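Local coordinates for protein putative oxidoreductase yhhX (Escherichia coli K-12, PDB 3F4L) that probably acts as a nucleotide-dependent oxidoreductase of the Gfo/Idh/MocA family, perhaps a scyllo-inositol dehydrogenase that uses NADP, at residues 10-13 / 14-18; 214-217 / 218-221; 295-298 / 299-302. All coordinates share one frame; numbering follows the deposited sequence.

How the contacts relate
From the N terminus the chain first meets contact 1, the opening turns of helix 12-22 in the Rossmann domain. Contact 2 is the tight turn joining strands 209-216 and 219-225 of the C-terminal domain's large sheet. Contact 3 leads the chain into helix 300-311. Each is built from one continuous stretch: contact 2 closes a beta hairpin, while contacts 1 and 3 are helix starts, and the three follow in series without nesting or crossing. Contacts 1 and 3 nevertheless meet in space: His18 ND1 lies 2.7 Å from Tyr302 OH, a probable hydrogen bond between the Rossmann part and the C-terminal alpha/beta part. Contact 2 stands apart, its centre about 35 Å from that of contact 1.

Contact 1: 10-13 / 14-18; sequences FGKS and TTRYH
Lys12 O receives the shortest bond of this helix start, from Arg16 N at 2.8 Å, with the donor nearly along the C=O axis but the bond bent at the hydrogen (133°). Ser13 O accepts from Tyr17 N at 2.9 Å, and a weak second bond reaches it from Arg16 N. Gly11 O, at the N-cap position, accepts from Thr15 N at 3.2 Å, the donor lying in the carbonyl plane. Small hydroxyl residues suit this first turn: Thr14 OG1 bonds back to Gly9 O, while Ser13 OG bonds to Glu95. That carboxylate also holds His18 NE2, and the edge of the imidazole approaches Ser13 O, with His18 CD2 3.5 Å away. The glycine-containing loop between strand 3-8 and helix 12-22 belongs to the first beta-alpha-beta unit of the Rossmann fold, which in relatives receives the dinucleotide. Farther out, Lys12 and Arg16 lie one turn apart, Lys12 NZ 3.9 Å from Arg16 NH2, a pair of like charges. Phe10 swings its ring beside its own carbonyl carbon (chi1 -170°), and this brings Phe10 CE1 to 3.4 Å from the Thr15 CG2 methyl. Thr14 CG2 meets the same ring at its edge, 4.0 Å from Phe10 CD1. With an alanine at Phe10, both threonine methyls would probably lose their aromatic neighbour, and a gap would open toward Phe53 and Tyr48.

Contact 2: 214-217 / 218-221; sequences LFYG and DLKA
Tyr216 and Leu219 form the last antiparallel pair of a beta hairpin, with hydrogen bonds in both directions between their backbones. Tyr216 N to Leu219 O measures 2.8 Å and is nearly straight. The return bond, Leu219 N to Tyr216 O, closes a type II' turn and comes in from above the carbonyl plane. Two steps back, Leu214 and Ala221 make a second hydrogen-bonded pair, with Leu214 N 2.8 Å from Ala221 O.

The tightly packed face carries Leu214, Tyr216, Leu219 and Ala221, lying against helix 171-187. Leu219 CD2 rests 4.1 Å from Tyr216 CD1, the two side chains running alongside each other. The Ala221 methyl sits at the edge of the phenol ring, and both side chains also touch Ile183 of helix 171-187. Tyr216 OH reaches Gly188 O, so an otherwise apolar residue ends in a satisfied polar group.

The solvent side is confined to Gly217, whose N is nonetheless bonded to Asp191. Gly217 has a positive phi of 65°, and a CB here would clash with Asp218 N, so glycine is the natural occupant. Asp218 turns away from the strands to meet the second subunit, packing on its Leu200 and forming a salt bridge with its Lys203.

On the other face Lys220 lays its aliphatic chain over Phe215: Lys220 CG stands 4.2 Å from the ring centroid, a CH-pi contact. A bend at chi3 (75°) then leads NZ away to Asp196 and Glu211 of the second subunit. Lysine thus serves twice, greasy along its length and charged at its end; two acidic partners beside one ammonium group would probably stabilise its positive charge and help join the subunits.

Contact 3: 295-298 / 299-302; sequences MGDY and GRVY
Gly299 N donates to Asp297 OD1 at 3.1 Å, a capping bond that also defines an Asx turn. The amide meets the carboxylate from well above its plane, and Asp297 presents the group by turning CG beside its own carbonyl carbon (chi1 -180°). Aspartate suits the place because its short side chain can accept from an amide just ahead that has no earlier helical turn to bond to. Glycine suits the next one, since a CB on Gly299 would be tight against that same OD1. The second carboxylate oxygen, OD2, has its own mate in a salt bridge with Arg25.

Arg300 N follows with a fairly straight bond of 3.0 Å to Asp297 O, closing a type I turn from Asp297 to Arg300. Together these bonds form the entry to helix 300-311 of the C-terminal alpha/beta domain, at a point where Asp297 also touches Tyr21 of Rossmann helix 12-22.

The aliphatic part of Arg300 folds back across the aspartate, Arg300 CD lying 3.6 Å from Asp297 CB. Its charged end passes the carboxylate by, with Arg300 NE 5.7 Å from Asp297 OD2 and the two planes 69° apart. A bend at chi3 (64°) sends the guanidinium back along the chain, where Arg300 NH1 lies 3.1 Å from the carbonyl O of Met295, a selenomethionine, at the edge of the group and in its plane.

Val301 N reaches Tyr298 O at 3.3 Å, from above the carbonyl plane. Branched at CB, the valine sets Val301 CG2 3.4 Å from Tyr298 O, while Tyr298 is held at its phenol by Asp128 and at its backbone N by Gln253. At Tyr302 the helix carries on: its N makes a weak bond to Gly299 O, and its side chain touches Val22.

Contact 1: 10-13 / 14-18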
ATOM      1  N   PHE A  10      -0.889 -16.710  34.612  1.00 18.08           N
ATOM      2  CA  PHE A  10      -1.442 -17.943  34.076  1.00 20.75           C
ATOM      3  C   PHE A  10      -2.741 -17.659  33.335  1.00 20.95           C
ATOM      4  O   PHE A  10      -3.780 -18.227  33.648  1.00 25.14           O
ATOM      5  CB  PHE A  10      -1.685 -18.951  35.206  1.00 17.32           C
ATOM      6  CG  PHE A  10      -2.030 -20.331  34.720  1.00 17.58           C
ATOM      7  CD1 PHE A  10      -1.241 -20.962  33.769  1.00 13.43           C
ATOM      8  CD2 PHE A  10      -3.126 -21.015  35.238  1.00 17.20           C
ATOM      9  CE1 PHE A  10      -1.530 -22.256  33.338  1.00 16.27           C
ATOM     10  CE2 PHE A  10      -3.424 -22.311  34.816  1.00 13.60           C
ATOM     11  CZ  PHE A  10      -2.619 -22.929  33.862  1.00 13.98           C
ATOM     12  N   GLY A  11      -2.677 -16.759  32.363  1.00 22.09           N
ATOM     13  CA  GLY A  11      -3.859 -16.421  31.593  1.00 24.07           C
ATOM     14  C   GLY A  11      -3.883 -17.184  30.281  1.00 24.50           C
ATOM     15  O   GLY A  11      -3.229 -18.226  30.138  1.00 22.60           O
ATOM     16  N   LYS A  12      -4.633 -16.661  29.318  1.00 24.37           N
ATOM     17  CA  LYS A  12      -4.739 -17.300  28.018  1.00 26.16           C
ATOM     18  C   LYS A  12      -3.423 -17.358  27.263  1.00 24.55           C
ATOM     19  O   LYS A  12      -3.104 -18.374  26.651  1.00 22.80           O
ATOM     20  CB  LYS A  12      -5.790 -16.589  27.169  1.00 29.26           C
ATOM     21  CG  LYS A  12      -7.208 -17.022  27.492  1.00 35.10           C
ATOM     22  CD  LYS A  12      -7.405 -18.483  27.103  1.00 37.68           C
ATOM     23  CE  LYS A  12      -8.846 -18.934  27.281  1.00 40.76           C
ATOM     24  NZ  LYS A  12      -9.041 -20.333  26.805  1.00 40.76           N
ATOM     25  N   SER A  13      -2.655 -16.278  27.302  1.00 22.96           N
ATOM     26  CA  SER A  13      -1.387 -16.274  26.591  1.00 26.13           C
ATOM     27  C   SER A  13      -0.500 -17.422  27.075  1.00 22.80           C
ATOM     28  O   SER A  13       0.102 -18.124  26.277  1.00 21.48           O
ATOM     29  CB  SER A  13      -0.660 -14.946  26.793  1.00 26.87           C
ATOM     30  OG  SER A  13      -0.318 -14.775  28.152  1.00 35.74           O
ATOM     31  N   THR A  14      -0.428 -17.615  28.385  1.00 22.17           N
ATOM     32  CA  THR A  14       0.396 -18.680  28.941  1.00 21.13           C
ATOM     33  C   THR A  14      -0.075 -20.078  28.510  1.00 22.41           C
ATOM     34  O   THR A  14       0.738 -20.921  28.128  1.00 22.53           O
ATOM     35  CB  THR A  14       0.402 -18.615  30.485  1.00 20.57           C
ATOM     36  OG1 THR A  14       0.790 -17.301  30.903  1.00 25.01           O
ATOM     37  CG2 THR A  14       1.370 -19.638  31.065  1.00 22.52           C
ATOM     38  N   THR A  15      -1.382 -20.328  28.561  1.00 21.80           N
ATOM     39  CA  THR A  15      -1.898 -21.650  28.201  1.00 23.80           C
ATOM     40  C   THR A  15      -2.050 -21.916  26.710  1.00 25.32           C
ATOM     41  O   THR A  15      -2.209 -23.068  26.299  1.00 22.80           O
ATOM     42  CB  THR A  15      -3.261 -21.931  28.861  1.00 23.84           C
ATOM     43  OG1 THR A  15      -4.183 -20.886  28.528  1.00 23.04           O
ATOM     44  CG2 THR A  15      -3.109 -22.025  30.369  1.00 24.38           C
ATOM     45  N   ARG A  16      -1.998 -20.865  25.898  1.00 26.60           N
ATOM     46  CA  ARG A  16      -2.150 -21.038  24.459  1.00 27.57           C
ATOM     47  C   ARG A  16      -0.874 -20.863  23.650  1.00 26.59           C
ATOM     48  O   ARG A  16      -0.599 -21.647  22.737  1.00 27.60           O
ATOM     49  CB  ARG A  16      -3.209 -20.077  23.913  1.00 28.67           C
ATOM     50  CG  ARG A  16      -3.333 -20.119  22.393  1.00 33.12           C
ATOM     51  CD  ARG A  16      -4.572 -19.377  21.933  1.00 35.72           C
ATOM     52  NE  ARG A  16      -5.776 -19.952  22.529  1.00 39.04           N
ATOM     53  CZ  ARG A  16      -6.972 -19.372  22.515  1.00 40.72           C
ATOM     54  NH1 ARG A  16      -7.137 -18.191  21.932  1.00 40.61           N
ATOM     55  NH2 ARG A  16      -8.003 -19.976  23.088  1.00 42.81           N
ATOM     56  N   TYR A  17      -0.087 -19.849  23.984  1.00 24.52           N
ATOM     57  CA  TYR A  17       1.122 -19.596  23.219  1.00 24.42           C
ATOM     58  C   TYR A  17       2.447 -20.030  23.825  1.00 23.05           C
ATOM     59  O   TYR A  17       3.471 -19.981  23.148  1.00 24.14           O
ATOM     60  CB  TYR A  17       1.178 -18.121  22.847  1.00 26.01           C
ATOM     61  CG  TYR A  17      -0.013 -17.692  22.023  1.00 28.98           C
ATOM     62  CD1 TYR A  17      -0.166 -18.126  20.706  1.00 30.91           C
ATOM     63  CD2 TYR A  17      -0.989 -16.853  22.558  1.00 28.86           C
ATOM     64  CE1 TYR A  17      -1.261 -17.730  19.942  1.00 32.47           C
ATOM     65  CE2 TYR A  17      -2.087 -16.451  21.803  1.00 30.35           C
ATOM     66  CZ  TYR A  17      -2.215 -16.892  20.496  1.00 32.32           C
ATOM     67  OH  TYR A  17      -3.293 -16.494  19.741  1.00 37.11           O
ATOM     68  N   HIS A  18       2.441 -20.461  25.078  1.00 20.79           N
ATOM     69  CA  HIS A  18       3.674 -20.907  25.710  1.00 19.25           C
ATOM     70  C   HIS A  18       3.683 -22.383  26.093  1.00 18.34           C
ATOM     71  O   HIS A  18       4.477 -23.164  25.571  1.00 18.91           O
ATOM     72  CB  HIS A  18       3.956 -20.063  26.957  1.00 18.38           C
ATOM     73  CG  HIS A  18       4.296 -18.638  26.649  1.00 20.63           C
ATOM     74  ND1 HIS A  18       5.572 -18.232  26.322  1.00 15.14           N
ATOM     75  CD2 HIS A  18       3.525 -17.525  26.603  1.00 18.59           C
ATOM     76  CE1 HIS A  18       5.574 -16.930  26.093  1.00 18.75           C
ATOM     77  NE2 HIS A  18       4.342 -16.475  26.257  1.00 17.30           N
TER

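Contact 2: 214-217 / 218-221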
ATOM      1  N   LEU A 214       8.401   1.908   6.634  1.00 14.66           N
ATOM      2  CA  LEU A 214       9.776   2.018   7.097  1.00 15.22           C
ATOM      3  C   LEU A 214      10.702   2.110   5.900  1.00 15.22           C
ATOM      4  O   LEU A 214      10.697   1.234   5.034  1.00 17.21           O
ATOM      5  CB  LEU A 214      10.142   0.804   7.955  1.00 14.06           C
ATOM      6  CG  LEU A 214       9.476   0.696   9.336  1.00 17.34           C
ATOM      7  CD1 LEU A 214       7.964   0.587   9.191  1.00 18.87           C
ATOM      8  CD2 LEU A 214      10.025  -0.527  10.067  1.00 15.04           C
ATOM      9  N   PHE A 215      11.505   3.168   5.849  1.00 13.24           N
ATOM     10  CA  PHE A 215      12.414   3.350   4.730  1.00 15.32           C
ATOM     11  C   PHE A 215      13.855   2.985   5.052  1.00 16.72           C
ATOM     12  O   PHE A 215      14.399   3.407   6.063  1.00 17.22           O
ATOM     13  CB  PHE A 215      12.356   4.800   4.241  1.00 14.98           C
ATOM     14  CG  PHE A 215      10.986   5.245   3.829  1.00 13.01           C
ATOM     15  CD1 PHE A 215       9.993   5.439   4.780  1.00 14.93           C
ATOM     16  CD2 PHE A 215      10.685   5.473   2.489  1.00 16.40           C
ATOM     17  CE1 PHE A 215       8.722   5.858   4.416  1.00 15.74           C
ATOM     18  CE2 PHE A 215       9.416   5.890   2.109  1.00 18.97           C
ATOM     19  CZ  PHE A 215       8.427   6.086   3.076  1.00 19.34           C
ATOM     20  N   TYR A 216      14.460   2.177   4.188  1.00 19.60           N
ATOM     21  CA  TYR A 216      15.859   1.785   4.345  1.00 20.48           C
ATOM     22  C   TYR A 216      16.504   2.142   3.015  1.00 21.34           C
ATOM     23  O   TYR A 216      16.515   1.344   2.079  1.00 21.14           O
ATOM     24  CB  TYR A 216      15.995   0.281   4.610  1.00 19.97           C
ATOM     25  CG  TYR A 216      15.280  -0.208   5.850  1.00 17.12           C
ATOM     26  CD1 TYR A 216      13.920  -0.544   5.816  1.00 17.08           C
ATOM     27  CD2 TYR A 216      15.966  -0.366   7.055  1.00 15.54           C
ATOM     28  CE1 TYR A 216      13.266  -1.030   6.952  1.00 12.99           C
ATOM     29  CE2 TYR A 216      15.321  -0.858   8.194  1.00 13.01           C
ATOM     30  CZ  TYR A 216      13.970  -1.189   8.132  1.00 16.56           C
ATOM     31  OH  TYR A 216      13.336  -1.704   9.251  1.00 13.22           O
ATOM     32  N   GLY A 217      17.026   3.359   2.934  1.00 23.97           N
ATOM     33  CA  GLY A 217      17.623   3.806   1.695  1.00 25.54           C
ATOM     34  C   GLY A 217      16.508   3.869   0.676  1.00 25.13           C
ATOM     35  O   GLY A 217      15.487   4.513   0.914  1.00 26.86           O
ATOM     36  N   ASP A 218      16.686   3.179  -0.445  1.00 25.43           N
ATOM     37  CA  ASP A 218      15.688   3.157  -1.502  1.00 24.17           C
ATOM     38  C   ASP A 218      14.635   2.081  -1.268  1.00 23.98           C
ATOM     39  O   ASP A 218      13.698   1.954  -2.049  1.00 24.35           O
ATOM     40  CB  ASP A 218      16.357   2.905  -2.852  1.00 28.83           C
ATOM     41  CG  ASP A 218      17.205   4.074  -3.308  1.00 31.91           C
ATOM     42  OD1 ASP A 218      16.655   5.184  -3.480  1.00 35.75           O
ATOM     43  OD2 ASP A 218      18.424   3.881  -3.496  1.00 36.68           O
ATOM     44  N   LEU A 219      14.791   1.301  -0.200  1.00 21.99           N
ATOM     45  CA  LEU A 219      13.841   0.238   0.104  1.00 20.63           C
ATOM     46  C   LEU A 219      12.728   0.721   1.022  1.00 19.46           C
ATOM     47  O   LEU A 219      12.991   1.440   1.982  1.00 20.47           O
ATOM     48  CB  LEU A 219      14.545  -0.931   0.787  1.00 21.64           C
ATOM     49  CG  LEU A 219      13.587  -1.884   1.506  1.00 23.29           C
ATOM     50  CD1 LEU A 219      12.813  -2.699   0.485  1.00 22.73           C
ATOM     51  CD2 LEU A 219      14.371  -2.787   2.439  1.00 24.16           C
ATOM     52  N   LYS A 220      11.495   0.312   0.727  1.00 17.81           N
ATOM     53  CA  LYS A 220      10.352   0.676   1.558  1.00 19.04           C
ATOM     54  C   LYS A 220       9.596  -0.579   1.997  1.00 19.06           C
ATOM     55  O   LYS A 220       9.208  -1.411   1.167  1.00 18.11           O
ATOM     56  CB  LYS A 220       9.387   1.626   0.822  1.00 19.09           C
ATOM     57  CG  LYS A 220       8.237   2.126   1.719  1.00 19.53           C
ATOM     58  CD  LYS A 220       7.285   3.107   1.038  1.00 20.31           C
ATOM     59  CE  LYS A 220       6.338   2.427   0.071  1.00 21.60           C
ATOM     60  NZ  LYS A 220       5.421   3.421  -0.579  1.00 25.18           N
ATOM     61  N   ALA A 221       9.420  -0.714   3.310  1.00 18.49           N
ATOM     62  CA  ALA A 221       8.707  -1.838   3.896  1.00 18.66           C
ATOM     63  C   ALA A 221       7.423  -1.294   4.510  1.00 19.37           C
ATOM     64  O   ALA A 221       7.451  -0.407   5.373  1.00 18.93           O
ATOM     65  CB  ALA A 221       9.555  -2.506   4.969  1.00 17.95           C
TER

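Contact 3: 295-298 / 299-302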
HETATM    1  N   MSE A 295       7.920 -24.511   7.617  1.00 32.15           N
HETATM    2  CA  MSE A 295       7.184 -24.863   8.830  1.00 32.46           C
HETATM    3  C   MSE A 295       7.422 -23.870   9.966  1.00 30.73           C
HETATM    4  O   MSE A 295       8.566 -23.568  10.319  1.00 29.05           O
HETATM    5  CB  MSE A 295       7.575 -26.262   9.302  1.00 37.89           C
HETATM    6  CG  MSE A 295       6.653 -26.834  10.375  1.00 45.79           C
HETATM    7 SE   MSE A 295       7.484 -28.287  11.365  0.66 59.15          SE
HETATM    8  CE  MSE A 295       7.194 -27.638  13.171  1.00 54.44           C
ATOM      9  N   GLY A 296       6.334 -23.372  10.540  1.00 29.25           N
ATOM     10  CA  GLY A 296       6.445 -22.427  11.638  1.00 28.19           C
ATOM     11  C   GLY A 296       6.401 -23.160  12.967  1.00 28.47           C
ATOM     12  O   GLY A 296       5.772 -24.219  13.077  1.00 28.47           O
ATOM     13  N   ASP A 297       7.064 -22.603  13.977  1.00 26.97           N
ATOM     14  CA  ASP A 297       7.090 -23.220  15.299  1.00 24.10           C
ATOM     15  C   ASP A 297       7.464 -22.183  16.360  1.00 22.82           C
ATOM     16  O   ASP A 297       8.640 -21.818  16.501  1.00 21.69           O
ATOM     17  CB  ASP A 297       8.086 -24.390  15.299  1.00 25.47           C
ATOM     18  CG  ASP A 297       8.172 -25.101  16.645  1.00 25.74           C
ATOM     19  OD1 ASP A 297       7.292 -24.886  17.501  1.00 25.41           O
ATOM     20  OD2 ASP A 297       9.122 -25.889  16.844  1.00 27.41           O
ATOM     21  N   TYR A 298       6.463 -21.712  17.106  1.00 20.78           N
ATOM     22  CA  TYR A 298       6.705 -20.701  18.136  1.00 18.25           C
ATOM     23  C   TYR A 298       7.662 -21.181  19.221  1.00 16.77           C
ATOM     24  O   TYR A 298       8.261 -20.370  19.928  1.00 16.00           O
ATOM     25  CB  TYR A 298       5.390 -20.259  18.783  1.00 16.60           C
ATOM     26  CG  TYR A 298       4.436 -19.582  17.828  1.00 15.94           C
ATOM     27  CD1 TYR A 298       4.916 -18.812  16.766  1.00 16.36           C
ATOM     28  CD2 TYR A 298       3.054 -19.662  18.010  1.00 16.94           C
ATOM     29  CE1 TYR A 298       4.047 -18.134  15.914  1.00 15.86           C
ATOM     30  CE2 TYR A 298       2.170 -18.981  17.157  1.00 14.26           C
ATOM     31  CZ  TYR A 298       2.679 -18.222  16.114  1.00 16.42           C
ATOM     32  OH  TYR A 298       1.829 -17.533  15.273  1.00 17.77           O
ATOM     33  N   GLY A 299       7.809 -22.499  19.328  1.00 14.01           N
ATOM     34  CA  GLY A 299       8.688 -23.074  20.331  1.00 15.08           C
ATOM     35  C   GLY A 299      10.153 -22.843  20.029  1.00 17.15           C
ATOM     36  O   GLY A 299      11.018 -23.086  20.874  1.00 15.61           O
ATOM     37  N   ARG A 300      10.437 -22.374  18.820  1.00 15.14           N
ATOM     38  CA  ARG A 300      11.812 -22.112  18.434  1.00 18.19           C
ATOM     39  C   ARG A 300      12.393 -20.978  19.277  1.00 16.46           C
ATOM     40  O   ARG A 300      13.605 -20.808  19.337  1.00 17.91           O
ATOM     41  CB  ARG A 300      11.884 -21.826  16.927  1.00 17.57           C
ATOM     42  CG  ARG A 300      11.818 -23.136  16.127  1.00 24.20           C
ATOM     43  CD  ARG A 300      11.313 -22.986  14.695  1.00 27.86           C
ATOM     44  NE  ARG A 300      12.191 -22.175  13.864  1.00 31.15           N
ATOM     45  CZ  ARG A 300      12.019 -21.996  12.558  1.00 33.63           C
ATOM     46  NH1 ARG A 300      10.995 -22.583  11.943  1.00 31.97           N
ATOM     47  NH2 ARG A 300      12.862 -21.226  11.872  1.00 31.88           N
ATOM     48  N   VAL A 301      11.518 -20.223  19.938  1.00 14.96           N
ATOM     49  CA  VAL A 301      11.935 -19.143  20.820  1.00 14.56           C
ATOM     50  C   VAL A 301      12.625 -19.807  22.010  1.00 16.06           C
ATOM     51  O   VAL A 301      13.689 -19.382  22.453  1.00 16.38           O
ATOM     52  CB  VAL A 301      10.719 -18.324  21.337  1.00 13.64           C
ATOM     53  CG1 VAL A 301      11.155 -17.414  22.495  1.00 14.23           C
ATOM     54  CG2 VAL A 301      10.119 -17.479  20.203  1.00 11.61           C
ATOM     55  N   TYR A 302      12.016 -20.870  22.522  1.00 18.10           N
ATOM     56  CA  TYR A 302      12.597 -21.569  23.654  1.00 18.26           C
ATOM     57  C   TYR A 302      13.848 -22.344  23.246  1.00 19.54           C
ATOM     58  O   TYR A 302      14.775 -22.502  24.050  1.00 19.04           O
ATOM     59  CB  TYR A 302      11.565 -22.484  24.309  1.00 17.26           C
ATOM     60  CG  TYR A 302      10.513 -21.713  25.096  1.00 16.96           C
ATOM     61  CD1 TYR A 302       9.344 -21.247  24.484  1.00 15.86           C
ATOM     62  CD2 TYR A 302      10.717 -21.407  26.442  1.00 17.34           C
ATOM     63  CE1 TYR A 302       8.402 -20.493  25.196  1.00 16.85           C
ATOM     64  CE2 TYR A 302       9.785 -20.652  27.165  1.00 18.20           C
ATOM     65  CZ  TYR A 302       8.636 -20.203  26.536  1.00 15.99           C
ATOM     66  OH  TYR A 302       7.738 -19.460  27.249  1.00 18.66           O
TER